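Local coordinates for protein lytic polysaccharide monooxygenase (Neurospora crassa, PDB 4QI8) that is a copper-dependent monooxygenase that probably breaks the glycosidic bonds of cellulose oxidatively, using an external electron donor and oxygen or hydrogen peroxide as cosubstrate, at residues G12-D16 / W17-R21; C42-S45 / T46-P49; S129-S133 / G134-L138. All blocks are in the same frame, centred on the assembly; numbering follows the deposited sequence.

All three contacts are local, each within one continuous run of chain. Interactions 1 and 2 are surface contacts in loops between strand 3-8 and strand 54-57. Interaction 3 is partly buried, where a loop enters strand 134-144 of the six-stranded sheet. A glutamine side chain meets backbone polar atoms in both surface contacts, and each also holds a bridging water. In interaction 3 a tyrosine hydroxyl takes that role, and apolar packing on an isoleucine is added. Arg21, at the end of interaction 1, is the shared neighbour. It packs against Gln44, His47 and Ser48 of interaction 2 and against Leu137 of interaction 3. Interactions 2 and 3 do not touch.

Interaction 1. Residues G12-D16 / W17-R21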
# COMPACT_ATOMS: atom_id res chain seq x y z
N GLY A 12 8.79 19.20 -6.02
CA GLY A 12 10.01 18.46 -5.71
C GLY A 12 9.76 17.35 -4.70
O GLY A 12 8.64 17.17 -4.22
N THR A 13 10.81 16.62 -4.36
CA THR A 13 10.79 15.55 -3.35
C THR A 13 10.66 16.11 -1.93
O THR A 13 10.77 17.29 -1.67
CB THR A 13 12.09 14.70 -3.39
OG1 THR A 13 12.11 13.71 -2.36
CG2 THR A 13 13.28 15.55 -3.10
N THR A 14 10.34 15.22 -1.02
CA THR A 14 10.23 15.57 0.37
C THR A 14 11.49 14.97 1.07
O THR A 14 12.53 14.86 0.47
CB THR A 14 8.83 15.19 0.86
OG1 THR A 14 8.60 13.79 0.71
CG2 THR A 14 7.77 16.00 0.01
N ALA A 15 11.43 14.75 2.36
CA ALA A 15 12.51 14.09 3.06
C ALA A 15 11.99 12.71 3.45
O ALA A 15 10.77 12.49 3.53
CB ALA A 15 12.87 14.88 4.30
N ASP A 16 12.90 11.76 3.69
CA ASP A 16 12.48 10.47 4.20
C ASP A 16 11.66 10.64 5.46
O ASP A 16 12.07 11.35 6.38
CB ASP A 16 13.69 9.59 4.52
CG ASP A 16 14.40 9.07 3.27
OD1 ASP A 16 13.87 9.21 2.16
OD2 ASP A 16 15.50 8.47 3.42
N TRP A 17 10.52 9.96 5.50
CA TRP A 17 9.62 9.92 6.65
C TRP A 17 9.06 11.29 7.03
O TRP A 17 8.59 11.49 8.15
CB TRP A 17 10.29 9.24 7.85
CG TRP A 17 11.02 7.98 7.48
CD1 TRP A 17 12.35 7.77 7.60
CD2 TRP A 17 10.46 6.77 6.94
NE1 TRP A 17 12.67 6.50 7.18
CE2 TRP A 17 11.53 5.87 6.77
CE3 TRP A 17 9.17 6.35 6.61
CZ2 TRP A 17 11.35 4.58 6.26
CZ3 TRP A 17 8.99 5.05 6.11
CH2 TRP A 17 10.07 4.19 5.94
N GLN A 18 9.03 12.21 6.07
CA GLN A 18 8.43 13.52 6.33
C GLN A 18 6.92 13.42 6.32
O GLN A 18 6.26 13.84 7.27
CB GLN A 18 8.90 14.56 5.33
CG GLN A 18 8.29 15.92 5.60
CD GLN A 18 8.75 16.97 4.64
OE1 GLN A 18 9.39 16.67 3.63
NE2 GLN A 18 8.45 18.23 4.94
N TYR A 19 6.36 12.86 5.25
CA TYR A 19 4.92 12.67 5.10
C TYR A 19 4.52 11.21 5.28
O TYR A 19 3.35 10.88 5.18
CB TYR A 19 4.47 13.15 3.72
CG TYR A 19 4.72 14.62 3.50
CD1 TYR A 19 3.92 15.57 4.10
CD2 TYR A 19 5.75 15.06 2.69
CE1 TYR A 19 4.13 16.92 3.91
CE2 TYR A 19 5.96 16.42 2.50
CZ TYR A 19 5.15 17.33 3.10
OH TYR A 19 5.38 18.67 2.90
N VAL A 20 5.50 10.34 5.52
CA VAL A 20 5.28 8.92 5.69
C VAL A 20 5.60 8.55 7.12
O VAL A 20 6.67 8.89 7.63
CB VAL A 20 6.14 8.11 4.70
CG1 VAL A 20 5.96 6.62 4.92
CG2 VAL A 20 5.82 8.50 3.26
N ARG A 21 4.65 7.90 7.80
CA ARG A 21 4.87 7.41 9.15
C ARG A 21 6.09 6.50 9.16
O ARG A 21 6.20 5.61 8.32
CB ARG A 21 3.63 6.67 9.62
CG ARG A 21 2.44 7.60 9.77
CD ARG A 21 1.22 6.92 10.38
NE ARG A 21 0.18 7.90 10.64
CZ ARG A 21 -1.06 7.61 11.03
NH1 ARG A 21 -1.44 6.34 11.20
NH2 ARG A 21 -1.92 8.59 11.26
O HOH W 1 7.97 12.08 2.81
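Thr14 meets both Gln18 and Tyr19 across the bend. Its CB lies 3.2 Å from OE1 of Gln18. The same CB sits at the edge of the Tyr19 ring, in the ring plane, and the two side chains cross at about a right angle. The modelled approach of the Thr14 methyl to this ring is too short to be trusted. OG1 of Thr14 is hydrogen-bonded to Val7 O of strand 3-8 and also accepts from a water, 2.8 Å from the water O. That water gives its other proton to Ala15 O and accepts from Tyr19 N.

Ala15 is bound to Gln18 twice. Ala15 N donates to Gln18 OE1 at 3.1 Å, tilted 17° from the amide carbonyl plane. Gln18 N returns a bond to Ala15 O, also 3.1 Å, from well above the carbonyl plane. The Gln18 chain is fully extended, with CG opposite the backbone N (chi1 -180°), and this carries OE1 back to Ala15 N. Its CG rests on one face of the Tyr19 ring, near the rim.

The Asp16 carboxylate takes no part in the turn; its OD1 forms a salt bridge with Lys6. Trp17 follows with positive phi (62°), and its side chain touches Pro5 of strand 3-8. The backbone bond from Gln18 to Ala15 closes a type II beta turn, with Asp16 and Trp17 at its two central positions.

Interaction 2. Residues C42-S45 / T46-P49; sequences CFQS and THSP
CG of Gln44 lies beside the backbone N and opposite the carbonyl carbon (chi1 -66°), and beyond it the chain runs extended to Ser48. This brings the whole side-chain amide against the main chain of Ser48. Ser48 N donates to Gln44 OE1 over 3.0 Å, and the bond is nearly straight (170°). The N-H comes from above the plane of the Gln44 carbonyl and does not use a lone pair. The return bond is different. Gln44 NE2 donates to Ser48 O, also over 3.0 Å, in the carbonyl plane and on a lone pair, with that oxygen within 2° of the Gln44 amide plane. Two bonds thus fix the amide against turning about its last torsion.

The loop follows a short helix, and Cys42 is disulfide-bonded to Cys160 on strand 155-166 of the AA9 beta-sandwich. Gln44 NE2 also donates to Arg22 O, so the buried amide joins two loops. With an alanine here, the N-H and C=O of Ser48 and the carbonyl of Arg22 would probably lose their mates.

A water donates to Gln44 OE1, with 2.7 Å between the water O and OE1. The same water O is hydrogen-bonded to His47 ND1 at 2.8 Å, and lies in the plane of the imidazole at its edge. The other ring nitrogen, His47 NE2, is hydrogen-bonded to Asn90 O.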
# COMPACT_ATOMS: atom_id res chain seq x y z
N CYS A 42 0.41 -0.39 8.72
CA CYS A 42 1.34 0.69 8.39
C CYS A 42 2.77 0.41 8.89
O CYS A 42 3.57 1.33 9.01
CB CYS A 42 0.85 2.06 8.93
SG CYS A 42 -0.68 2.59 8.14
N PHE A 43 3.06 -0.86 9.14
CA PHE A 43 4.39 -1.29 9.60
C PHE A 43 4.80 -0.57 10.89
O PHE A 43 5.97 -0.21 11.07
CB PHE A 43 5.47 -1.12 8.49
CG PHE A 43 6.54 -2.20 8.48
CD1 PHE A 43 6.89 -2.92 9.62
CD2 PHE A 43 7.22 -2.49 7.29
CE1 PHE A 43 7.86 -3.91 9.57
CE2 PHE A 43 8.19 -3.47 7.25
CZ PHE A 43 8.50 -4.19 8.38
N GLN A 44 3.85 -0.39 11.81
CA GLN A 44 4.17 0.20 13.11
C GLN A 44 3.53 -0.59 14.23
O GLN A 44 2.31 -0.57 14.41
CB GLN A 44 3.69 1.64 13.20
CG GLN A 44 4.38 2.61 12.27
CD GLN A 44 4.01 4.05 12.59
OE1 GLN A 44 2.86 4.34 12.95
NE2 GLN A 44 4.97 4.96 12.47
N SER A 45 4.34 -1.27 15.03
CA SER A 45 3.80 -1.90 16.23
C SER A 45 3.37 -0.85 17.26
O SER A 45 2.43 -1.08 18.01
CB SER A 45 4.81 -2.84 16.87
OG SER A 45 5.19 -3.86 15.98
N THR A 46 4.10 0.26 17.30
CA THR A 46 3.75 1.42 18.12
C THR A 46 3.44 2.54 17.14
O THR A 46 4.32 2.97 16.41
CB THR A 46 4.91 1.85 19.07
OG1 THR A 46 5.24 0.78 19.97
CG2 THR A 46 4.55 3.09 19.88
N HIS A 47 2.20 3.02 17.13
CA HIS A 47 1.81 4.11 16.25
C HIS A 47 2.67 5.34 16.50
O HIS A 47 2.88 5.72 17.65
CB HIS A 47 0.35 4.47 16.49
CG HIS A 47 -0.05 5.81 15.96
ND1 HIS A 47 -0.34 6.03 14.64
CD2 HIS A 47 -0.19 7.00 16.59
CE1 HIS A 47 -0.65 7.31 14.47
NE2 HIS A 47 -0.57 7.92 15.64
N SER A 48 3.16 5.95 15.42
CA SER A 48 3.86 7.23 15.48
C SER A 48 3.44 8.05 14.27
O SER A 48 3.58 7.57 13.14
CB SER A 48 5.39 7.05 15.44
OG SER A 48 5.92 6.53 16.65
N PRO A 49 2.95 9.29 14.46
CA PRO A 49 2.55 10.09 13.30
C PRO A 49 3.73 10.48 12.42
O PRO A 49 4.87 10.53 12.86
CB PRO A 49 1.96 11.35 13.95
CG PRO A 49 2.59 11.43 15.28
CD PRO A 49 2.76 10.02 15.72
O HOH W 2 0.14 4.13 12.66

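Interaction 3. Residues S129-S133 / G134-L138; sequences SCIKS and GSYLL
The Tyr136 ring receives Lys132 O at its edge, in the ring plane, and Gly134 O also lies in that plane at the edge. Ile131 CD1 approaches the ring obliquely. The arrangement is a tyrosine corner, a motif of Greek-key beta proteins. A tyrosine near the start of an antiparallel strand reaches back with its hydroxyl to the main chain, here four residues earlier. It suits the beta-sandwich of the AA9 family.

Tyr136 is the third residue of strand 134-144. Its CG lies beside its own backbone N (chi1 -78°), which lays the ring across the bend toward Lys132. The hydroxyl donates to Lys132 O, with 2.6 Å from Tyr136 OH to that oxygen, a short bond that lies in the carbonyl plane and uses a lone pair. It ties the loop to the strand just where one becomes the other.

Gly134, two residues before the tyrosine, has an extended backbone with positive phi (157°). A side chain here would run into Ser133 O, so the bend calls for glycine. Ser133 O itself accepts a hydrogen bond from Arg82 of strand 76-82. Earlier in the loop, the disulfide from Cys130 to Cys214 joins it to the end of the chain.

Ile131 packs between the loop and the sheet, touching Leu80 and Ile165 of the flanking strands. CG1 stands between its backbone N and carbonyl carbon (chi1 59°), which aims the tip at the ring. There Ile131 CD1 packs 3.8 Å from Tyr136 CZ.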
# COMPACT_ATOMS: atom_id res chain seq x y z
N SER A 129 -10.89 10.81 -8.45
CA SER A 129 -11.44 12.17 -8.49
C SER A 129 -12.67 12.32 -7.62
O SER A 129 -12.98 13.43 -7.16
CB SER A 129 -11.81 12.54 -9.93
OG SER A 129 -12.85 11.71 -10.43
N CYS A 130 -13.37 11.22 -7.40
CA CYS A 130 -14.74 11.29 -6.90
C CYS A 130 -14.87 11.13 -5.39
O CYS A 130 -15.96 11.32 -4.85
CB CYS A 130 -15.61 10.25 -7.61
SG CYS A 130 -15.04 8.53 -7.38
N ILE A 131 -13.78 10.79 -4.71
CA ILE A 131 -13.88 10.53 -3.28
C ILE A 131 -13.98 11.84 -2.49
O ILE A 131 -13.63 12.91 -2.98
CB ILE A 131 -12.70 9.66 -2.77
CG1 ILE A 131 -11.36 10.34 -3.05
CG2 ILE A 131 -12.76 8.28 -3.42
CD1 ILE A 131 -10.18 9.62 -2.43
N LYS A 132 -14.48 11.74 -1.26
CA LYS A 132 -14.74 12.91 -0.44
C LYS A 132 -13.45 13.55 0.06
O LYS A 132 -12.55 12.86 0.52
CB LYS A 132 -15.61 12.51 0.76
CG LYS A 132 -16.50 13.61 1.30
CD LYS A 132 -17.26 13.15 2.55
CE LYS A 132 -17.42 14.31 3.52
NZ LYS A 132 -18.22 13.95 4.72
N SER A 133 -13.36 14.87 -0.02
CA SER A 133 -12.22 15.58 0.52
C SER A 133 -12.08 15.27 2.00
O SER A 133 -13.06 14.97 2.68
CB SER A 133 -12.38 17.09 0.34
OG SER A 133 -13.52 17.55 1.04
N GLY A 134 -10.85 15.31 2.49
CA GLY A 134 -10.59 15.10 3.89
C GLY A 134 -9.16 14.64 4.10
O GLY A 134 -8.37 14.61 3.16
N SER A 135 -8.83 14.30 5.33
CA SER A 135 -7.53 13.71 5.62
C SER A 135 -7.58 12.21 5.37
O SER A 135 -8.59 11.58 5.67
CB SER A 135 -7.13 13.99 7.06
OG SER A 135 -6.99 15.38 7.28
N TYR A 136 -6.49 11.67 4.84
CA TYR A 136 -6.42 10.26 4.46
C TYR A 136 -5.06 9.66 4.80
O TYR A 136 -4.04 10.36 4.76
CB TYR A 136 -6.58 10.09 2.95
CG TYR A 136 -7.98 10.19 2.39
CD1 TYR A 136 -8.59 11.43 2.20
CD2 TYR A 136 -8.68 9.05 2.02
CE1 TYR A 136 -9.87 11.52 1.66
CE2 TYR A 136 -9.95 9.13 1.48
CZ TYR A 136 -10.53 10.36 1.29
OH TYR A 136 -11.80 10.40 0.75
N LEU A 137 -5.06 8.36 5.08
CA LEU A 137 -3.85 7.58 5.00
C LEU A 137 -3.79 6.89 3.64
O LEU A 137 -4.80 6.38 3.15
CB LEU A 137 -3.81 6.51 6.09
CG LEU A 137 -3.84 7.07 7.51
CD1 LEU A 137 -3.94 5.94 8.53
CD2 LEU A 137 -2.60 7.89 7.78
N LEU A 138 -2.58 6.87 3.06
CA LEU A 138 -2.30 6.14 1.84
C LEU A 138 -1.31 5.04 2.18
O LEU A 138 -0.16 5.33 2.54
CB LEU A 138 -1.72 7.07 0.77
CG LEU A 138 -1.24 6.39 -0.52
CD1 LEU A 138 -2.34 5.69 -1.29
CD2 LEU A 138 -0.56 7.43 -1.39